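Local coordinates for protein CsuE (Acinetobacter baumannii, PDB 6FJY) that forms the tip adhesin subunit of archaic chaperone-usher Csu pili and probably mediates bacterial attachment to surfaces during biofilm formation, at residues L48-E53 with L127-F132; E148-R153 with S165-L170; N222-Q227 with Y302-T307. All blocks are in the same frame, centred on the assembly; numbering follows the deposited sequence.

Interaction 1: L48-E53 with L127-F132; sequences LKYRVE and LKVKWF
The carbonyl oxygen of Arg51 is gripped twice: Lys130 N donates a nearly straight hydrogen bond to Arg51 O at 2.7 Å (162°), and Val129 CA adds a C-H...O contact. Lys130 O is the matching partner. It accepts from Arg51 N, also at 2.7 Å but bent to 137° at the hydrogen, and receives a C-H...O contact from Tyr50 CA. The strands of 48-53 and 127-132 run antiparallel. Lys49 with Phe132 and Arg51 with Lys130 are hydrogen-bonded pairs, alternating with the non-hydrogen-bonded pairs Tyr50-Trp131 and Val52-Val129. Glu53 N extends the ladder to Lys128 O at 2.6 Å.

Lys49, Arg51, Lys130 and Phe132 lie on one face of the sheet. Lys49 CG takes the crowded position between backbone N and carbonyl carbon, and its extended chain carries CE over one face of the Phe132 ring, near the rim. Arg51 runs alongside Lys130, whose CD sits over one face of the guanidinium. A bend at chi3 (-55°) brings Arg51 NH2 to 3.6 Å from Phe132 CZ. The carboxylate of Glu53 is shared between two lysines: OE1 makes a salt bridge to Lys128 NZ at 3.5 Å, and OE2 a long one to Lys130 NZ at 3.8 Å. Lys130 NZ also has Asp168 as a salt-bridge partner.

The opposite face is buried. Tyr50 CB meets Trp131 CE3 at 3.7 Å, and Val129 CG1 lies over one face of the indole. Leu48 CD2 comes in at the indole edge. The Tyr50 hydroxyl is hydrogen-bonded to Asp74, and Trp131 NE1 to the Ser169 hydroxyl. The strand pair is thus amphipathic, as expected in an Ig-like beta sandwich. With two carboxylates beside it, Lys130 probably stays charged.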
# COMPACT_ATOMS: atom_id res chain seq x y z
N LEU D 48 -9.22 -14.98 -34.26
CA LEU D 48 -9.68 -14.86 -32.88
C LEU D 48 -10.81 -13.85 -32.83
O LEU D 48 -10.61 -12.68 -33.19
CB LEU D 48 -8.54 -14.44 -31.96
CG LEU D 48 -8.77 -14.69 -30.46
CD1 LEU D 48 -7.44 -14.91 -29.78
CD2 LEU D 48 -9.51 -13.54 -29.81
N LYS D 49 -11.99 -14.29 -32.40
CA LYS D 49 -13.07 -13.42 -31.98
C LYS D 49 -13.55 -13.90 -30.62
O LYS D 49 -13.41 -15.08 -30.27
CB LYS D 49 -14.22 -13.39 -33.00
CG LYS D 49 -15.31 -14.43 -32.81
CD LYS D 49 -16.42 -14.29 -33.89
CE LYS D 49 -17.58 -15.26 -33.64
NZ LYS D 49 -18.58 -15.31 -34.74
N TYR D 50 -14.08 -12.98 -29.82
CA TYR D 50 -14.55 -13.30 -28.48
C TYR D 50 -15.96 -12.78 -28.28
O TYR D 50 -16.46 -11.95 -29.04
CB TYR D 50 -13.62 -12.76 -27.37
CG TYR D 50 -13.53 -11.24 -27.26
CD1 TYR D 50 -14.40 -10.52 -26.45
CD2 TYR D 50 -12.54 -10.53 -27.94
CE1 TYR D 50 -14.31 -9.13 -26.35
CE2 TYR D 50 -12.45 -9.16 -27.83
CZ TYR D 50 -13.33 -8.46 -27.04
OH TYR D 50 -13.22 -7.10 -26.95
N ARG D 51 -16.61 -13.30 -27.24
CA ARG D 51 -17.96 -12.92 -26.87
C ARG D 51 -18.00 -12.77 -25.36
O ARG D 51 -17.72 -13.73 -24.64
CB ARG D 51 -18.99 -13.96 -27.34
CG ARG D 51 -20.43 -13.60 -27.01
CD ARG D 51 -21.33 -14.84 -27.07
NE ARG D 51 -21.24 -15.53 -28.35
CZ ARG D 51 -21.85 -16.68 -28.65
NH1 ARG D 51 -22.61 -17.30 -27.75
NH2 ARG D 51 -21.69 -17.21 -29.85
N VAL D 52 -18.35 -11.58 -24.89
CA VAL D 52 -18.50 -11.37 -23.46
C VAL D 52 -19.84 -11.94 -23.02
O VAL D 52 -20.90 -11.50 -23.48
CB VAL D 52 -18.38 -9.89 -23.09
CG1 VAL D 52 -18.37 -9.73 -21.58
CG2 VAL D 52 -17.14 -9.32 -23.71
N GLU D 53 -19.81 -12.95 -22.15
CA GLU D 53 -21.04 -13.52 -21.60
C GLU D 53 -21.45 -12.71 -20.37
O GLU D 53 -22.44 -11.98 -20.40
CB GLU D 53 -20.87 -15.00 -21.27
CG GLU D 53 -21.01 -15.95 -22.45
CD GLU D 53 -21.15 -17.41 -22.01
OE1 GLU D 53 -20.79 -17.71 -20.85
OE2 GLU D 53 -21.61 -18.25 -22.80
N LEU D 127 -16.08 -12.33 -14.98
CA LEU D 127 -15.78 -12.18 -16.40
C LEU D 127 -15.88 -13.54 -17.08
O LEU D 127 -15.06 -14.43 -16.84
CB LEU D 127 -14.39 -11.58 -16.57
CG LEU D 127 -14.15 -10.53 -17.65
CD1 LEU D 127 -12.66 -10.54 -18.03
CD2 LEU D 127 -15.04 -10.72 -18.84
N LYS D 128 -16.89 -13.70 -17.93
CA LYS D 128 -17.10 -14.92 -18.70
C LYS D 128 -17.02 -14.57 -20.18
O LYS D 128 -17.80 -13.75 -20.68
CB LYS D 128 -18.46 -15.56 -18.38
CG LYS D 128 -18.54 -16.15 -16.98
CD LYS D 128 -19.88 -16.83 -16.74
CE LYS D 128 -20.08 -18.02 -17.67
NZ LYS D 128 -21.44 -18.63 -17.52
N VAL D 129 -16.08 -15.18 -20.88
CA VAL D 129 -15.86 -14.90 -22.29
C VAL D 129 -15.88 -16.21 -23.07
O VAL D 129 -15.28 -17.21 -22.65
CB VAL D 129 -14.53 -14.15 -22.52
CG1 VAL D 129 -14.35 -13.82 -23.99
CG2 VAL D 129 -14.49 -12.87 -21.70
N LYS D 130 -16.58 -16.19 -24.19
CA LYS D 130 -16.53 -17.27 -25.16
C LYS D 130 -15.53 -16.89 -26.23
O LYS D 130 -15.66 -15.84 -26.86
CB LYS D 130 -17.91 -17.54 -25.76
CG LYS D 130 -18.00 -18.84 -26.57
CD LYS D 130 -19.45 -19.16 -26.95
CE LYS D 130 -20.32 -19.42 -25.73
NZ LYS D 130 -20.15 -20.82 -25.21
N TRP D 131 -14.53 -17.75 -26.43
CA TRP D 131 -13.46 -17.54 -27.38
C TRP D 131 -13.60 -18.50 -28.56
O TRP D 131 -13.93 -19.67 -28.38
CB TRP D 131 -12.09 -17.75 -26.73
CG TRP D 131 -11.93 -17.02 -25.44
CD1 TRP D 131 -12.29 -17.45 -24.20
CD2 TRP D 131 -11.35 -15.73 -25.26
NE1 TRP D 131 -11.98 -16.51 -23.26
CE2 TRP D 131 -11.39 -15.44 -23.88
CE3 TRP D 131 -10.79 -14.79 -26.13
CZ2 TRP D 131 -10.90 -14.25 -23.36
CZ3 TRP D 131 -10.30 -13.61 -25.60
CH2 TRP D 131 -10.36 -13.34 -24.23
N PHE D 132 -13.34 -17.98 -29.75
CA PHE D 132 -13.28 -18.76 -30.98
C PHE D 132 -11.93 -18.44 -31.61
O PHE D 132 -11.71 -17.31 -32.07
CB PHE D 132 -14.43 -18.40 -31.93
CG PHE D 132 -15.80 -18.45 -31.30
CD1 PHE D 132 -16.25 -17.41 -30.48
CD2 PHE D 132 -16.66 -19.51 -31.55
CE1 PHE D 132 -17.52 -17.45 -29.91
CE2 PHE D 132 -17.93 -19.55 -30.99
CZ PHE D 132 -18.36 -18.52 -30.17

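Interaction 2: E148-R153 with S165-L170; sequences ESPGFR and SGADSL
Residues 149-152 form a type II beta turn whose second residue, Pro150, accepts a hydrogen bond at its carbonyl O from Ser165 N (3.1 Å, 150° at the hydrogen), with the donor nearly along the C=O axis.

Pro150 carries most of the side-chain contact. The tip of its ring, CG, comes to 3.3 Å from Gly166 O. The same CG lies 3.5 Å from Ser165 OG. That hydroxyl sits between the backbone N and the carbonyl carbon of its own residue, which places it alongside the proline. Pro150 CD reaches Ala167 CB more loosely, at 4.4 Å. Ser149 turns its CB toward Gly166 CA, but its hydroxyl is hydrogen-bonded to Tyr133 N in the neighbouring strand 119-136. Ala167 is tied to that strand too, through a backbone hydrogen bond with Trp131, and its side chain touches Val4.

The turn's own hydrogen bond, from Phe152 N to Ser149 O, is weak. Gly151 takes the third turn position with positive phi (87°), and Gly166 also has positive phi (91°). Both are backbone conformations well suited to glycine.

This is a small surface contact. It joins the loop after strand 146-148 to the start of strand 167-184. Strands 146-148 and 167-184 both pair with strand 119-136. The link is one backbone hydrogen bond plus van der Waals packing of the Pro150 ring, with little apolar burial and no charge pairing between the segments.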
# COMPACT_ATOMS: atom_id res chain seq x y z
N GLU D 148 -6.69 -24.62 -31.73
CA GLU D 148 -8.04 -24.28 -32.14
C GLU D 148 -9.04 -24.59 -31.03
O GLU D 148 -8.86 -25.52 -30.25
CB GLU D 148 -8.44 -25.02 -33.42
CG GLU D 148 -7.79 -24.45 -34.67
CD GLU D 148 -7.72 -25.44 -35.80
OE1 GLU D 148 -7.74 -26.66 -35.54
OE2 GLU D 148 -7.61 -24.99 -36.96
N SER D 149 -10.07 -23.76 -30.98
CA SER D 149 -11.26 -24.01 -30.20
C SER D 149 -12.13 -25.02 -30.95
O SER D 149 -11.95 -25.21 -32.15
CB SER D 149 -12.01 -22.70 -29.97
OG SER D 149 -12.37 -22.09 -31.20
N PRO D 150 -13.08 -25.66 -30.26
CA PRO D 150 -13.74 -26.84 -30.85
C PRO D 150 -14.61 -26.49 -32.05
O PRO D 150 -15.43 -25.57 -32.00
CB PRO D 150 -14.57 -27.39 -29.69
CG PRO D 150 -14.80 -26.22 -28.81
CD PRO D 150 -13.55 -25.40 -28.89
N GLY D 151 -14.44 -27.26 -33.13
CA GLY D 151 -15.23 -27.08 -34.33
C GLY D 151 -14.68 -26.08 -35.32
O GLY D 151 -15.37 -25.77 -36.30
N PHE D 152 -13.47 -25.57 -35.11
CA PHE D 152 -12.92 -24.54 -35.98
C PHE D 152 -12.48 -25.14 -37.32
O PHE D 152 -11.86 -26.21 -37.36
CB PHE D 152 -11.74 -23.83 -35.32
CG PHE D 152 -11.56 -22.41 -35.78
CD1 PHE D 152 -11.03 -22.13 -37.03
CD2 PHE D 152 -11.97 -21.35 -34.99
CE1 PHE D 152 -10.89 -20.83 -37.47
CE2 PHE D 152 -11.83 -20.06 -35.42
CZ PHE D 152 -11.29 -19.80 -36.66
N ARG D 153 -12.79 -24.42 -38.40
CA ARG D 153 -12.45 -24.86 -39.75
C ARG D 153 -11.87 -23.68 -40.52
O ARG D 153 -12.58 -22.72 -40.82
CB ARG D 153 -13.69 -25.42 -40.47
N SER D 165 -18.04 -23.92 -31.91
CA SER D 165 -18.89 -23.68 -30.75
C SER D 165 -18.23 -22.81 -29.69
O SER D 165 -18.93 -22.28 -28.82
CB SER D 165 -19.31 -25.02 -30.13
OG SER D 165 -18.17 -25.80 -29.79
N GLY D 166 -16.90 -22.68 -29.71
CA GLY D 166 -16.21 -21.79 -28.79
C GLY D 166 -15.77 -22.47 -27.51
O GLY D 166 -16.06 -23.64 -27.23
N ALA D 167 -15.03 -21.69 -26.71
CA ALA D 167 -14.53 -22.14 -25.42
C ALA D 167 -14.65 -21.00 -24.41
O ALA D 167 -14.29 -19.86 -24.71
CB ALA D 167 -13.07 -22.61 -25.51
N ASP D 168 -15.13 -21.33 -23.22
CA ASP D 168 -15.54 -20.34 -22.23
C ASP D 168 -14.50 -20.22 -21.13
O ASP D 168 -14.18 -21.21 -20.46
CB ASP D 168 -16.90 -20.70 -21.65
CG ASP D 168 -17.96 -20.78 -22.70
OD1 ASP D 168 -17.85 -20.04 -23.70
OD2 ASP D 168 -18.91 -21.58 -22.54
N SER D 169 -13.98 -19.01 -20.93
CA SER D 169 -13.14 -18.67 -19.79
C SER D 169 -13.98 -18.01 -18.71
O SER D 169 -15.06 -17.46 -18.97
CB SER D 169 -11.99 -17.75 -20.21
OG SER D 169 -12.43 -16.45 -20.55
N LEU D 170 -13.47 -18.07 -17.49
CA LEU D 170 -14.17 -17.58 -16.31
C LEU D 170 -13.13 -17.10 -15.31
O LEU D 170 -12.22 -17.86 -14.95
CB LEU D 170 -15.03 -18.68 -15.67
CG LEU D 170 -16.25 -18.34 -14.79
CD1 LEU D 170 -16.78 -19.60 -14.09
CD2 LEU D 170 -15.99 -17.23 -13.78

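Interaction 3: N222-Q227 with Y302-T307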
# COMPACT_ATOMS: atom_id res chain seq x y z
N ASN D 222 14.72 16.30 17.88
CA ASN D 222 15.36 17.48 18.44
C ASN D 222 16.36 18.11 17.47
O ASN D 222 17.22 18.89 17.90
CB ASN D 222 16.05 17.11 19.75
CG ASN D 222 15.06 16.76 20.84
OD1 ASN D 222 13.94 17.26 20.86
ND2 ASN D 222 15.48 15.89 21.76
N GLY D 223 16.26 17.79 16.19
CA GLY D 223 17.05 18.47 15.18
C GLY D 223 18.49 17.98 15.11
O GLY D 223 18.87 16.93 15.66
N LEU D 224 19.30 18.76 14.41
CA LEU D 224 20.70 18.42 14.18
C LEU D 224 21.63 18.93 15.26
O LEU D 224 22.74 18.39 15.41
CB LEU D 224 21.16 18.97 12.83
CG LEU D 224 20.28 18.62 11.63
CD1 LEU D 224 20.83 19.22 10.35
CD2 LEU D 224 20.14 17.11 11.51
N SER D 225 21.22 19.94 16.02
CA SER D 225 22.08 20.59 17.02
C SER D 225 21.42 20.56 18.40
O SER D 225 21.19 21.61 19.01
CB SER D 225 22.38 22.02 16.61
OG SER D 225 22.64 22.12 15.22
N PRO D 226 21.11 19.36 18.93
CA PRO D 226 20.49 19.31 20.26
C PRO D 226 21.48 19.65 21.37
O PRO D 226 22.30 18.81 21.75
CB PRO D 226 19.99 17.87 20.37
CG PRO D 226 20.91 17.10 19.50
CD PRO D 226 21.31 18.01 18.38
N GLN D 227 21.40 20.88 21.89
CA GLN D 227 22.16 21.22 23.08
C GLN D 227 21.85 20.24 24.20
O GLN D 227 22.73 19.51 24.67
CB GLN D 227 21.85 22.66 23.49
CG GLN D 227 22.10 23.69 22.39
CD GLN D 227 23.57 23.81 22.01
OE1 GLN D 227 24.40 24.23 22.82
NE2 GLN D 227 23.90 23.45 20.78
N TYR D 302 21.00 31.25 10.92
CA TYR D 302 21.06 30.00 11.67
C TYR D 302 20.04 29.02 11.12
O TYR D 302 18.94 29.41 10.71
CB TYR D 302 20.81 30.24 13.16
CG TYR D 302 21.84 31.10 13.85
CD1 TYR D 302 21.85 32.48 13.66
CD2 TYR D 302 22.77 30.55 14.71
CE1 TYR D 302 22.78 33.27 14.29
CE2 TYR D 302 23.70 31.33 15.35
CZ TYR D 302 23.70 32.69 15.14
OH TYR D 302 24.63 33.49 15.77
N GLN D 303 20.39 27.74 11.14
CA GLN D 303 19.55 26.72 10.52
C GLN D 303 19.53 25.46 11.36
O GLN D 303 20.47 25.17 12.11
CB GLN D 303 20.02 26.39 9.11
CG GLN D 303 19.72 27.47 8.10
CD GLN D 303 20.19 27.10 6.72
OE1 GLN D 303 20.81 26.06 6.52
NE2 GLN D 303 19.89 27.96 5.74
N ASP D 304 18.44 24.71 11.22
CA ASP D 304 18.32 23.37 11.77
C ASP D 304 17.35 22.58 10.91
O ASP D 304 16.54 23.14 10.17
CB ASP D 304 17.84 23.38 13.23
CG ASP D 304 18.15 22.08 13.95
OD1 ASP D 304 19.01 21.30 13.46
OD2 ASP D 304 17.53 21.82 15.01
N THR D 305 17.43 21.26 11.02
CA THR D 305 16.53 20.38 10.28
C THR D 305 15.89 19.41 11.26
O THR D 305 16.58 18.59 11.88
CB THR D 305 17.28 19.64 9.16
OG1 THR D 305 18.01 20.59 8.39
CG2 THR D 305 16.29 18.93 8.26
N VAL D 306 14.57 19.50 11.40
CA VAL D 306 13.81 18.67 12.32
C VAL D 306 13.19 17.52 11.55
O VAL D 306 12.59 17.72 10.48
CB VAL D 306 12.72 19.49 13.04
CG1 VAL D 306 11.81 18.58 13.83
CG2 VAL D 306 13.35 20.53 13.95
N THR D 307 13.35 16.31 12.09
CA THR D 307 12.75 15.12 11.49
C THR D 307 11.30 15.03 11.93
O THR D 307 11.00 14.97 13.13
CB THR D 307 13.54 13.88 11.90
OG1 THR D 307 14.86 13.94 11.35
CG2 THR D 307 12.86 12.62 11.38
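One hydrogen bond joins the loop 222-227 to the strand 302-307. Leu224 N donates to Asp304 OD1 at 2.7 Å, with 157° at the hydrogen. The carboxylate uses the syn lone pair of OD1. Leu224 CB makes a close carbon-oxygen contact with Asp304 OD1, at 3.2 Å, beside this bond. Asp304 CG stands anti to its backbone N (chi1 -161°), which brings the carboxylate up to the loop. OD2 is hydrogen-bonded to the Tyr245 hydroxyl, so the buried acid is held through both oxygens.

A weaker polar contact lies beside it. Gly223 CA points a C-H at Thr305 O, 3.3 Å away. The same CA lies 3.4 Å from Asp304 OD2. Gly223 has positive phi (78°), and its lack of a side chain suits this close fit against the strand. Asn221 OD1 accepts from both Gly223 N and Thr307 N, giving a second tie between loop and strand.

Both segments fall in the Spore Coat Protein U family region, part of an Ig-like beta fold. Residues 303-307 pair in parallel with a strand of the CsuC chain, as in donor-strand complementation, and the Thr305 hydroxyl is hydrogen-bonded to the Ser111 hydroxyl of that chain.

Apolar contact comes from Leu224, which lies alongside Thr305 and points the same way. Its CD1 is 3.8 Å from Thr305 CB.

How the interactions relate
The three interactions follow one another along the chain without overlap. Interactions 1 and 2 are neighbours, with centres 9 Å apart. They touch through backbone and side-chain hydrogen bonds between strands 119-136 and 167-184. Phe132 also packs against Ser149 and Ser165. Interaction 3 lies on the opposite side of the chain's centre, about 63 Å from interaction 1 and 70 Å from interaction 2, centre to centre. The elongated subunit therefore carries interactions 1 and 2 toward one end, and no CsuC residue touches the segments of these two. At the other end, interaction 3 includes the strand, 302-307, that pairs with the chaperone CsuC.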